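Local coordinates for protein probable adenylyl-sulfate kinase (PDB 5CB8) that catalyses ATP-dependent phosphorylation of adenosine 5'-phosphosulfate to 3'-phosphoadenylyl sulfate, a step of sulfate activation in a cyanobacterium, at residues G25-L30 with V98-S103; A36-I41 with S103-Y108; N67-L72 with I83-F88; F122-V127 with E162-P167. All blocks are in the same frame, centred on the assembly; numbering follows the deposited sequence.

Interaction 1. Residues G25-L30 with V98-S103; sequences GVTIWL and VIVLVS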
# COMPACT_ATOMS: atom_id res chain seq x y z
N GLY B 25 3.99 2.71 -16.33
CA GLY B 25 4.26 2.69 -14.91
C GLY B 25 5.74 2.53 -14.59
O GLY B 25 6.46 1.80 -15.28
N VAL B 26 6.19 3.22 -13.54
CA VAL B 26 7.59 3.16 -13.13
C VAL B 26 7.74 3.68 -11.71
O VAL B 26 7.07 4.64 -11.31
CB VAL B 26 8.51 3.94 -14.13
CG1 VAL B 26 8.10 5.40 -14.23
CG2 VAL B 26 9.98 3.81 -13.74
N THR B 27 8.58 3.02 -10.92
CA THR B 27 8.94 3.53 -9.60
C THR B 27 10.27 4.27 -9.69
O THR B 27 11.28 3.69 -10.10
CB THR B 27 9.05 2.39 -8.59
OG1 THR B 27 7.74 1.85 -8.34
CG2 THR B 27 9.64 2.89 -7.27
N ILE B 28 10.25 5.55 -9.35
CA ILE B 28 11.46 6.36 -9.32
C ILE B 28 11.89 6.45 -7.86
O ILE B 28 11.20 7.06 -7.04
CB ILE B 28 11.19 7.77 -9.90
CG1 ILE B 28 10.61 7.65 -11.32
CG2 ILE B 28 12.47 8.62 -9.90
CD1 ILE B 28 10.04 8.94 -11.85
N TRP B 29 13.02 5.82 -7.53
CA TRP B 29 13.39 5.56 -6.14
C TRP B 29 14.59 6.39 -5.69
O TRP B 29 15.73 6.11 -6.07
CB TRP B 29 13.71 4.07 -5.95
CG TRP B 29 13.86 3.66 -4.50
CD1 TRP B 29 14.93 3.91 -3.69
CD2 TRP B 29 12.91 2.95 -3.71
NE1 TRP B 29 14.70 3.40 -2.43
CE2 TRP B 29 13.46 2.80 -2.42
CE3 TRP B 29 11.63 2.42 -3.96
CZ2 TRP B 29 12.79 2.15 -1.38
CZ3 TRP B 29 10.97 1.77 -2.93
CH2 TRP B 29 11.55 1.64 -1.66
N LEU B 30 14.32 7.42 -4.88
CA LEU B 30 15.39 8.30 -4.41
C LEU B 30 15.93 7.80 -3.06
O LEU B 30 15.20 7.72 -2.07
CB LEU B 30 14.89 9.75 -4.29
CG LEU B 30 14.92 10.56 -5.59
CD1 LEU B 30 14.01 9.96 -6.64
CD2 LEU B 30 14.54 12.02 -5.36
N VAL B 98 0.93 3.57 -12.99
CA VAL B 98 1.21 4.78 -12.22
C VAL B 98 2.71 5.06 -12.11
O VAL B 98 3.52 4.13 -11.98
CB VAL B 98 0.59 4.69 -10.81
CG1 VAL B 98 0.73 6.01 -10.08
CG2 VAL B 98 -0.88 4.31 -10.89
N ILE B 99 3.09 6.33 -12.17
CA ILE B 99 4.46 6.75 -11.90
C ILE B 99 4.56 6.97 -10.39
O ILE B 99 3.84 7.80 -9.83
CB ILE B 99 4.81 8.05 -12.65
CG1 ILE B 99 4.91 7.79 -14.16
CG2 ILE B 99 6.12 8.62 -12.14
CD1 ILE B 99 5.06 9.07 -15.00
N VAL B 100 5.44 6.23 -9.73
CA VAL B 100 5.56 6.31 -8.28
C VAL B 100 6.88 6.97 -7.90
O VAL B 100 7.95 6.51 -8.32
CB VAL B 100 5.50 4.91 -7.64
CG1 VAL B 100 5.52 5.01 -6.11
CG2 VAL B 100 4.26 4.18 -8.11
N LEU B 101 6.81 8.05 -7.13
CA LEU B 101 8.02 8.72 -6.64
C LEU B 101 8.25 8.31 -5.19
O LEU B 101 7.45 8.67 -4.32
CB LEU B 101 7.87 10.25 -6.70
CG LEU B 101 8.15 11.00 -8.00
CD1 LEU B 101 7.62 10.28 -9.21
CD2 LEU B 101 7.58 12.41 -7.95
N VAL B 102 9.32 7.58 -4.93
CA VAL B 102 9.65 7.19 -3.56
C VAL B 102 10.83 8.01 -3.06
O VAL B 102 11.82 8.19 -3.78
CB VAL B 102 10.00 5.70 -3.46
CG1 VAL B 102 10.46 5.34 -2.03
CG2 VAL B 102 8.80 4.85 -3.87
N SER B 103 10.72 8.53 -1.85
CA SER B 103 11.83 9.22 -1.21
C SER B 103 12.03 8.59 0.15
O SER B 103 11.21 8.76 1.05
CB SER B 103 11.52 10.71 -1.04
OG SER B 103 12.59 11.38 -0.40
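Val-102 supplies the bump of this contact, and the indole of Trp-29 the wall it fits against. The CG1 methyl of Val-102 stands 3.6 Å from the centroid of the six-membered ring and only 7° off its normal, which makes it a CH-pi contact over the face. Trp-29 has CG anti to its backbone N (chi1 -170°), which lays the six-membered ring over Val-102 of the neighbouring strand. The methyl CG2 of Thr-27 lies in the ring plane at the indole edge and also meets Val-102 CG2 at 4.0 Å, leaving valine seated in the angle between threonine and tryptophan. On the face carrying Val-26, Ile-28 and Leu-30, Ile-28 CD1 lies alongside two methyls of the other strand, Leu-101 CD1 at 3.8 Å and Ile-99 CG2 at 3.9 Å, and fills the hollow between them. Val-26 extends this row, its CG1 lying 4.0 Å from Ile-99 CG1. Beneath the side chains, five backbone hydrogen bonds hold the register; the longest, Val-26 N to Val-98 O, measures 3.2 Å. Ser-106, probably the active-site serine, receives a hydrogen bond from Trp-29 NE1. Strand axes 4.7 Å apart and 15° from parallel are those of adjacent strands in the central parallel sheet, whose 2-3-1-4-5 order is that of the P-loop kinase fold.

Interaction 2. Residues A36-I41 with S103-Y108; sequences AGKTTI and SAISPY. With ADX (adenosine-5'-phosphosulfate), chain G; SO4 (sulfate ion), chain H.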
# COMPACT_ATOMS: atom_id res chain seq x y z
N ALA B 36 20.14 15.12 2.37
CA ALA B 36 20.81 15.16 1.07
C ALA B 36 19.99 15.86 -0.02
O ALA B 36 20.51 16.15 -1.10
CB ALA B 36 21.20 13.75 0.62
N GLY B 37 18.71 16.13 0.25
CA GLY B 37 17.88 16.86 -0.69
C GLY B 37 16.87 16.01 -1.45
O GLY B 37 16.35 16.43 -2.48
N LYS B 38 16.58 14.82 -0.93
CA LYS B 38 15.65 13.90 -1.61
C LYS B 38 14.24 14.49 -1.75
O LYS B 38 13.65 14.45 -2.83
CB LYS B 38 15.57 12.56 -0.87
CG LYS B 38 16.88 11.77 -0.76
CD LYS B 38 16.63 10.41 -0.11
CE LYS B 38 16.05 10.58 1.30
NZ LYS B 38 17.05 11.18 2.25
N THR B 39 13.71 15.03 -0.67
CA THR B 39 12.36 15.58 -0.68
C THR B 39 12.22 16.77 -1.64
O THR B 39 11.22 16.92 -2.35
CB THR B 39 11.95 15.98 0.75
OG1 THR B 39 11.68 14.79 1.50
CG2 THR B 39 10.73 16.85 0.74
N THR B 40 13.24 17.63 -1.64
CA THR B 40 13.25 18.81 -2.50
C THR B 40 13.17 18.42 -3.99
O THR B 40 12.41 19.02 -4.77
CB THR B 40 14.49 19.67 -2.24
OG1 THR B 40 14.45 20.19 -0.91
CG2 THR B 40 14.57 20.83 -3.22
N ILE B 41 13.95 17.41 -4.36
CA ILE B 41 13.96 16.91 -5.73
C ILE B 41 12.63 16.23 -6.05
O ILE B 41 12.06 16.43 -7.12
CB ILE B 41 15.11 15.90 -5.97
CG1 ILE B 41 16.47 16.63 -5.94
CG2 ILE B 41 14.94 15.18 -7.31
CD1 ILE B 41 17.68 15.70 -6.00
N SER B 103 10.72 8.53 -1.85
CA SER B 103 11.83 9.22 -1.21
C SER B 103 12.03 8.59 0.15
O SER B 103 11.21 8.76 1.05
CB SER B 103 11.52 10.71 -1.04
OG SER B 103 12.59 11.38 -0.40
N ALA B 104 13.13 7.84 0.31
CA ALA B 104 13.39 7.14 1.56
C ALA B 104 14.88 6.93 1.69
O ALA B 104 15.56 6.66 0.70
CB ALA B 104 12.65 5.79 1.58
N ILE B 105 15.40 7.05 2.91
CA ILE B 105 16.83 6.84 3.11
C ILE B 105 17.23 5.51 2.51
O ILE B 105 18.20 5.45 1.76
CB ILE B 105 17.24 6.91 4.59
CG1 ILE B 105 17.17 8.35 5.10
CG2 ILE B 105 18.67 6.39 4.77
CD1 ILE B 105 17.51 8.46 6.59
N SER B 106 16.44 4.46 2.78
CA SER B 106 16.69 3.11 2.25
C SER B 106 18.17 2.76 2.20
O SER B 106 18.75 2.57 1.12
CB SER B 106 16.05 2.94 0.86
OG SER B 106 16.32 4.04 0.01
N PRO B 107 18.80 2.65 3.38
CA PRO B 107 20.26 2.59 3.50
C PRO B 107 20.85 1.23 3.15
O PRO B 107 22.07 1.15 2.99
CB PRO B 107 20.49 2.90 4.98
CG PRO B 107 19.26 2.35 5.66
CD PRO B 107 18.13 2.62 4.70
N TYR B 108 20.03 0.20 3.02
CA TYR B 108 20.56 -1.13 2.67
C TYR B 108 20.43 -1.49 1.19
O TYR B 108 19.32 -1.64 0.67
CB TYR B 108 19.94 -2.21 3.56
CG TYR B 108 20.33 -2.04 5.02
CD1 TYR B 108 21.58 -2.43 5.46
CD2 TYR B 108 19.46 -1.44 5.93
CE1 TYR B 108 21.96 -2.27 6.78
CE2 TYR B 108 19.83 -1.27 7.26
CZ TYR B 108 21.09 -1.68 7.67
OH TYR B 108 21.48 -1.52 8.99
SB ADX G . 14.56 4.33 6.20
O1B ADX G . 13.62 3.36 6.78
O2B ADX G . 14.46 4.36 4.72
O3B ADX G . 15.92 3.98 6.63
PA ADX G . 13.10 6.68 6.21
O1A ADX G . 11.77 5.93 6.13
O2A ADX G . 13.45 7.40 4.92
O3A ADX G . 14.26 5.71 6.73
O5' ADX G . 12.96 7.76 7.38
C5' ADX G . 14.00 8.66 7.62
C4' ADX G . 13.60 9.85 8.30
O4' ADX G . 13.33 9.52 9.71
C3' ADX G . 14.68 10.85 8.30
O3' ADX G . 14.41 11.79 7.36
C2' ADX G . 14.64 11.47 9.64
O2' ADX G . 13.91 12.60 9.60
C1' ADX G . 13.94 10.49 10.53
N9 ADX G . 14.76 9.82 11.50
C8 ADX G . 14.49 9.68 12.82
N7 ADX G . 15.39 8.86 13.36
C5 ADX G . 16.24 8.45 12.38
C6 ADX G . 17.34 7.60 12.37
N6 ADX G . 17.76 6.90 13.58
N1 ADX G . 18.00 7.40 11.21
C2 ADX G . 17.59 8.01 10.07
N3 ADX G . 16.53 8.83 10.05
C4 ADX G . 15.84 9.07 11.19
S SO4 H . 16.28 14.72 2.51
O1 SO4 H . 14.91 14.69 2.02
O2 SO4 H . 16.80 16.08 2.44
O3 SO4 H . 17.10 13.84 1.66
O4 SO4 H . 16.36 14.25 3.90
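Lys-38 and Ser-103 meet where the first turn of helix 38-50 presses on the end of strand 99-103: Lys-38 CB lies 3.2 Å from Ser-103 OG. Beyond CB the lysine runs beside the backbone of the other segment, its CE 3.9 Å from Ala-104 C. Bends at chi3 (-60°) and chi4 (-68°) curl the chain round one sulfate oxygen, and Lys-38 NZ closes on O3 at 2.7 Å. The backbone N of Lys-38 grips the same O3 at 2.8 Å, while Gly-37 N reaches O2 at 2.9 Å and Thr-39 N bonds O1. Were Lys-38 an alanine, O3 would probably be held by backbone amides alone, and the Gly-32 carbonyl that also receives NZ would be left without this mate. Gly-37 has a phi of 105°, a backbone shape in which any side chain would collide with the carbonyl oxygen of Ala-36. Across the contact the amides turn to the substrate: Ile-105 N donates to O2A of adenosine-5'-phosphosulfate at 2.8 Å, and Ser-106 N to O2B at 2.8 Å. In the next shell Ser-106 OG, probably the phosphoserine position, donates to Ala-104 O from above the carbonyl plane and is also hydrogen-bonded to Thr-31 OG1. The sulfate thus sits in a Walker A P-loop, consistent with an ATP phosphate site, beside the substrate pocket.

Interaction 3. Residues N67-L72 with I83-F88; sequences NLTKGL and IRRIGF. With SO4 (sulfate ion), chain I.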
# COMPACT_ATOMS: atom_id res chain seq x y z
N ASN B 67 1.64 7.03 8.55
CA ASN B 67 0.45 6.24 8.18
C ASN B 67 0.77 4.78 7.84
O ASN B 67 0.73 3.91 8.73
CB ASN B 67 -0.39 6.93 7.07
CG ASN B 67 0.45 7.36 5.86
OD1 ASN B 67 1.22 6.58 5.29
ND2 ASN B 67 0.26 8.61 5.44
N LEU B 68 1.08 4.53 6.58
CA LEU B 68 1.45 3.20 6.08
C LEU B 68 2.44 2.46 6.97
O LEU B 68 2.30 1.25 7.21
CB LEU B 68 2.04 3.31 4.68
CG LEU B 68 2.43 2.00 3.99
CD1 LEU B 68 1.20 1.17 3.70
CD2 LEU B 68 3.23 2.25 2.71
N THR B 69 3.46 3.16 7.45
CA THR B 69 4.49 2.50 8.25
C THR B 69 4.61 3.10 9.64
O THR B 69 5.67 3.06 10.27
CB THR B 69 5.85 2.46 7.53
OG1 THR B 69 6.21 3.78 7.10
CG2 THR B 69 5.76 1.57 6.30
N LYS B 70 3.50 3.65 10.13
CA LYS B 70 3.44 4.13 11.50
C LYS B 70 3.73 2.96 12.44
O LYS B 70 3.30 1.83 12.17
CB LYS B 70 2.06 4.71 11.79
CG LYS B 70 1.91 5.38 13.15
CD LYS B 70 0.47 5.86 13.34
CE LYS B 70 0.25 6.49 14.72
NZ LYS B 70 -1.19 6.80 14.95
N GLY B 71 4.47 3.21 13.51
CA GLY B 71 4.77 2.15 14.46
C GLY B 71 6.17 1.56 14.30
O GLY B 71 6.67 0.91 15.21
N LEU B 72 6.80 1.79 13.15
CA LEU B 72 8.14 1.27 12.92
C LEU B 72 9.19 2.27 13.40
O LEU B 72 8.98 3.49 13.31
CB LEU B 72 8.36 0.98 11.44
CG LEU B 72 7.45 -0.08 10.81
CD1 LEU B 72 7.81 -0.30 9.35
CD2 LEU B 72 7.53 -1.39 11.59
N ILE B 83 10.93 -0.32 4.17
CA ILE B 83 11.24 -0.26 2.75
C ILE B 83 10.48 -1.33 1.97
O ILE B 83 9.96 -1.06 0.88
CB ILE B 83 12.75 -0.38 2.51
CG1 ILE B 83 13.46 0.82 3.15
CG2 ILE B 83 13.05 -0.46 1.02
CD1 ILE B 83 12.88 2.18 2.75
N ARG B 84 10.39 -2.54 2.51
CA ARG B 84 9.63 -3.59 1.84
C ARG B 84 8.15 -3.24 1.69
O ARG B 84 7.51 -3.60 0.68
CB ARG B 84 9.82 -4.94 2.55
CG ARG B 84 11.17 -5.59 2.25
CD ARG B 84 11.48 -6.71 3.21
NE ARG B 84 12.62 -7.50 2.76
CZ ARG B 84 13.38 -8.24 3.55
NH1 ARG B 84 13.12 -8.28 4.86
NH2 ARG B 84 14.38 -8.95 3.05
N ARG B 85 7.59 -2.54 2.68
CA ARG B 85 6.17 -2.18 2.62
C ARG B 85 5.93 -1.07 1.60
O ARG B 85 4.96 -1.10 0.85
CB ARG B 85 5.65 -1.76 4.00
CG ARG B 85 4.12 -1.64 4.06
CD ARG B 85 3.64 -1.36 5.48
NE ARG B 85 4.04 -2.42 6.41
CZ ARG B 85 4.10 -2.28 7.73
NH1 ARG B 85 3.77 -1.12 8.29
NH2 ARG B 85 4.46 -3.29 8.51
N ILE B 86 6.83 -0.09 1.57
CA ILE B 86 6.80 0.94 0.54
C ILE B 86 6.93 0.30 -0.84
O ILE B 86 6.22 0.68 -1.79
CB ILE B 86 7.91 1.98 0.77
CG1 ILE B 86 7.60 2.81 2.03
CG2 ILE B 86 8.07 2.89 -0.46
CD1 ILE B 86 8.80 3.62 2.57
N GLY B 87 7.81 -0.69 -0.95
CA GLY B 87 8.00 -1.40 -2.21
C GLY B 87 6.74 -2.15 -2.64
O GLY B 87 6.42 -2.22 -3.84
N PHE B 88 6.04 -2.74 -1.67
CA PHE B 88 4.79 -3.45 -1.94
C PHE B 88 3.78 -2.53 -2.62
O PHE B 88 3.21 -2.87 -3.65
CB PHE B 88 4.21 -4.00 -0.63
CG PHE B 88 2.85 -4.65 -0.78
CD1 PHE B 88 1.69 -3.90 -0.62
CD2 PHE B 88 2.73 -6.00 -1.03
CE1 PHE B 88 0.44 -4.49 -0.74
CE2 PHE B 88 1.48 -6.61 -1.15
CZ PHE B 88 0.34 -5.84 -1.01
S SO4 I . 9.48 -7.75 6.62
O1 SO4 I . 8.73 -7.19 5.50
O2 SO4 I . 8.84 -7.33 7.87
O3 SO4 I . 9.47 -9.21 6.54
O4 SO4 I . 10.89 -7.28 6.59
O HOH W 1 3.83 -0.75 11.20
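Arg-85 NH1 is held between the carbonyl of Leu-68 and a water. The bond to Leu-68 O is 3.0 Å long with an N-H...O angle of 154°; it arrives on a lone pair in the carbonyl plane and also lies near the plane of the guanidinium. On its other side, toward NH2 and still near the guanidinium plane, NH1 gives a 2.9 Å bond to the water, which donates to Lys-70 O at 2.8 Å. Two carbonyls of one loop are tied to a single nitrogen, directly and through a bridge, which should restrain rotation of the guanidinium. NH1 also lies close to Arg-85 NH1 of the second subunit, a like charge that these bonds probably offset. The aliphatic part packs as well: CD runs past Thr-69 CG2 at 3.7 Å and past Leu-68 CG at 3.9 Å, while Leu-72 CD1 sits over one face of the guanidinium. A bend at chi3 (-59°), after a CG placed anti to the backbone N, turns the end of the chain onto the loop carbonyls. With a leucine in its place both NH1 bonds would go, and the Leu-68 carbonyl and the water would probably be left without this donor. The loop is shaped by a type I turn, Asn-67 to Lys-70, running into a type II turn, Thr-69 to Leu-72. Thr-69 OG1 bonds Asn-82, which also hydrogen-bonds adenosine-5'-phosphosulfate. Helix 76-94 lies between this loop and the sheet, with Ile-83 and Ile-86 resting on Trp-29 of strand 26-31, while Leu-68 and Arg-85 also pack against Arg-85 and Leu-68 of the second subunit.

Interaction 4. Residues F122-V127 with E162-P167; sequences FLEVFV and EPPTNP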
# COMPACT_ATOMS: atom_id res chain seq x y z
N PHE B 122 11.83 0.25 -12.61
CA PHE B 122 12.34 0.83 -11.38
C PHE B 122 13.60 1.60 -11.74
O PHE B 122 14.48 1.07 -12.44
CB PHE B 122 12.68 -0.32 -10.43
CG PHE B 122 13.22 0.11 -9.09
CD1 PHE B 122 14.55 0.46 -8.94
CD2 PHE B 122 12.40 0.09 -7.97
CE1 PHE B 122 15.05 0.83 -7.70
CE2 PHE B 122 12.89 0.46 -6.73
CZ PHE B 122 14.22 0.82 -6.60
N LEU B 123 13.68 2.84 -11.28
CA LEU B 123 14.85 3.68 -11.51
C LEU B 123 15.44 4.07 -10.17
O LEU B 123 14.78 4.75 -9.38
CB LEU B 123 14.46 4.95 -12.27
CG LEU B 123 14.13 4.85 -13.75
CD1 LEU B 123 14.04 6.25 -14.37
CD2 LEU B 123 15.21 4.02 -14.42
N GLU B 124 16.67 3.65 -9.91
CA GLU B 124 17.34 4.00 -8.66
C GLU B 124 18.05 5.34 -8.82
O GLU B 124 18.95 5.49 -9.66
CB GLU B 124 18.36 2.92 -8.26
CG GLU B 124 19.06 3.16 -6.92
CD GLU B 124 20.09 2.09 -6.60
OE1 GLU B 124 20.84 1.68 -7.51
OE2 GLU B 124 20.17 1.66 -5.43
N VAL B 125 17.66 6.32 -8.02
CA VAL B 125 18.27 7.64 -8.09
C VAL B 125 19.08 7.85 -6.81
O VAL B 125 18.51 7.89 -5.71
CB VAL B 125 17.19 8.73 -8.23
CG1 VAL B 125 17.83 10.12 -8.33
CG2 VAL B 125 16.32 8.47 -9.47
N PHE B 126 20.40 7.96 -6.94
CA PHE B 126 21.28 8.20 -5.79
C PHE B 126 21.36 9.71 -5.55
O PHE B 126 22.02 10.43 -6.30
CB PHE B 126 22.68 7.64 -6.08
CG PHE B 126 23.66 7.78 -4.94
CD1 PHE B 126 23.24 8.10 -3.66
CD2 PHE B 126 25.02 7.59 -5.17
CE1 PHE B 126 24.15 8.23 -2.62
CE2 PHE B 126 25.94 7.71 -4.14
CZ PHE B 126 25.50 8.03 -2.85
N VAL B 127 20.66 10.19 -4.53
CA VAL B 127 20.78 11.57 -4.11
C VAL B 127 21.98 11.65 -3.19
O VAL B 127 21.90 11.29 -2.00
CB VAL B 127 19.50 12.05 -3.41
CG1 VAL B 127 19.61 13.54 -3.09
CG2 VAL B 127 18.29 11.79 -4.31
N GLU B 162 24.62 2.44 2.72
CA GLU B 162 25.33 1.73 1.66
C GLU B 162 25.00 2.38 0.32
O GLU B 162 23.90 2.18 -0.21
CB GLU B 162 24.92 0.25 1.66
CG GLU B 162 25.14 -0.44 3.01
CD GLU B 162 24.65 -1.88 3.03
OE1 GLU B 162 23.86 -2.26 2.14
OE2 GLU B 162 25.04 -2.63 3.95
N PRO B 163 25.94 3.15 -0.23
CA PRO B 163 25.63 3.93 -1.43
C PRO B 163 25.44 3.05 -2.66
O PRO B 163 26.14 2.05 -2.81
CB PRO B 163 26.87 4.81 -1.60
CG PRO B 163 27.97 4.04 -0.95
CD PRO B 163 27.34 3.34 0.22
N PRO B 164 24.49 3.41 -3.52
CA PRO B 164 24.31 2.70 -4.79
C PRO B 164 25.62 2.63 -5.56
O PRO B 164 26.35 3.62 -5.63
CB PRO B 164 23.31 3.59 -5.54
CG PRO B 164 22.46 4.14 -4.45
CD PRO B 164 23.43 4.43 -3.32
N THR B 165 25.93 1.47 -6.12
CA THR B 165 27.15 1.33 -6.91
C THR B 165 26.85 1.49 -8.39
O THR B 165 27.74 1.82 -9.18
CB THR B 165 27.81 -0.04 -6.67
OG1 THR B 165 26.84 -1.07 -6.85
CG2 THR B 165 28.39 -0.11 -5.26
N ASN B 166 25.60 1.27 -8.76
CA ASN B 166 25.19 1.42 -10.16
C ASN B 166 23.80 2.03 -10.28
O ASN B 166 22.91 1.43 -10.88
CB ASN B 166 25.20 0.06 -10.86
CG ASN B 166 25.06 0.18 -12.36
OD1 ASN B 166 25.57 1.13 -12.97
ND2 ASN B 166 24.36 -0.78 -12.97
N PRO B 167 23.60 3.25 -9.74
CA PRO B 167 22.27 3.84 -9.83
C PRO B 167 21.98 4.24 -11.26
O PRO B 167 22.92 4.40 -12.05
CB PRO B 167 22.40 5.10 -8.97
CG PRO B 167 23.84 5.50 -9.14
CD PRO B 167 24.60 4.20 -9.21
O HOH W 2 23.24 0.37 -7.44
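Phe-126 has the largest area buried here, and the pyrrolidine of Pro-164 lies across its face. Pro-164 CD stands over the ring centre, 3.7 Å from the centroid and 12° off the normal, a CH-pi contact. Pro-163 adds its CB at 3.7 Å from Phe-126 CZ, approaching obliquely. A chi1 of -177° swings the ring to the side opposite the backbone N, against these two prolines, while the CB of Phe-126 meets Pro-167 CB at 3.9 Å. Three prolines thus cover one aromatic side chain from base to tip. Phe-126 and Glu-124 project from the same face of strand 122-127, as residues two apart on a strand do, whereas Val-125 between them points away and packs on Ile-185 of helix 178-191. The strand lies between 26-31 and 169-171 in the parallel sheet of this P-loop kinase fold, and the 162-167 segment is the connection that leads into the edge strand 169-171. Glu-124 has its chain extended beyond CG, which sets its carboxylate beside Pro-164: OE2 is 3.5 Å from Pro-164 CG. The other oxygen, OE1, lies 3.5 Å from Pro-167 CA and takes a 2.7 Å bond from a water. That water accepts from Asn-166 N at 2.8 Å, so the acid reaches the outer part of the loop through one bridge. The charge of Glu-124 has its main partner in Arg-112, whose NE forms a salt bridge with OE2; Arg-112 also bonds the carbonyls of Glu-162 and Ser-106.

Interactions 1 and 4 reach the same sheet, for Trp-29 exchanges backbone hydrogen bonds with Leu-123 and Val-125. Interaction 1 is deeply buried and relies on strand pairing and aliphatic packing; interaction 4, with exposed loop residues, relies on proline-aromatic contact and a water. Interaction 2, also buried and near the centre of the chain, shares Ser-103 with interaction 1 and continues its strands into the ligand site, where amides and a lysine meet anions. Interaction 3 lies on the dimer side of helix 76-94, polar through one arginine, yet the inner face of that helix meets interaction 2 through Ile-83 and Ala-104. Interactions 3 and 4 do not touch, their nearest atoms being about 7 Å apart.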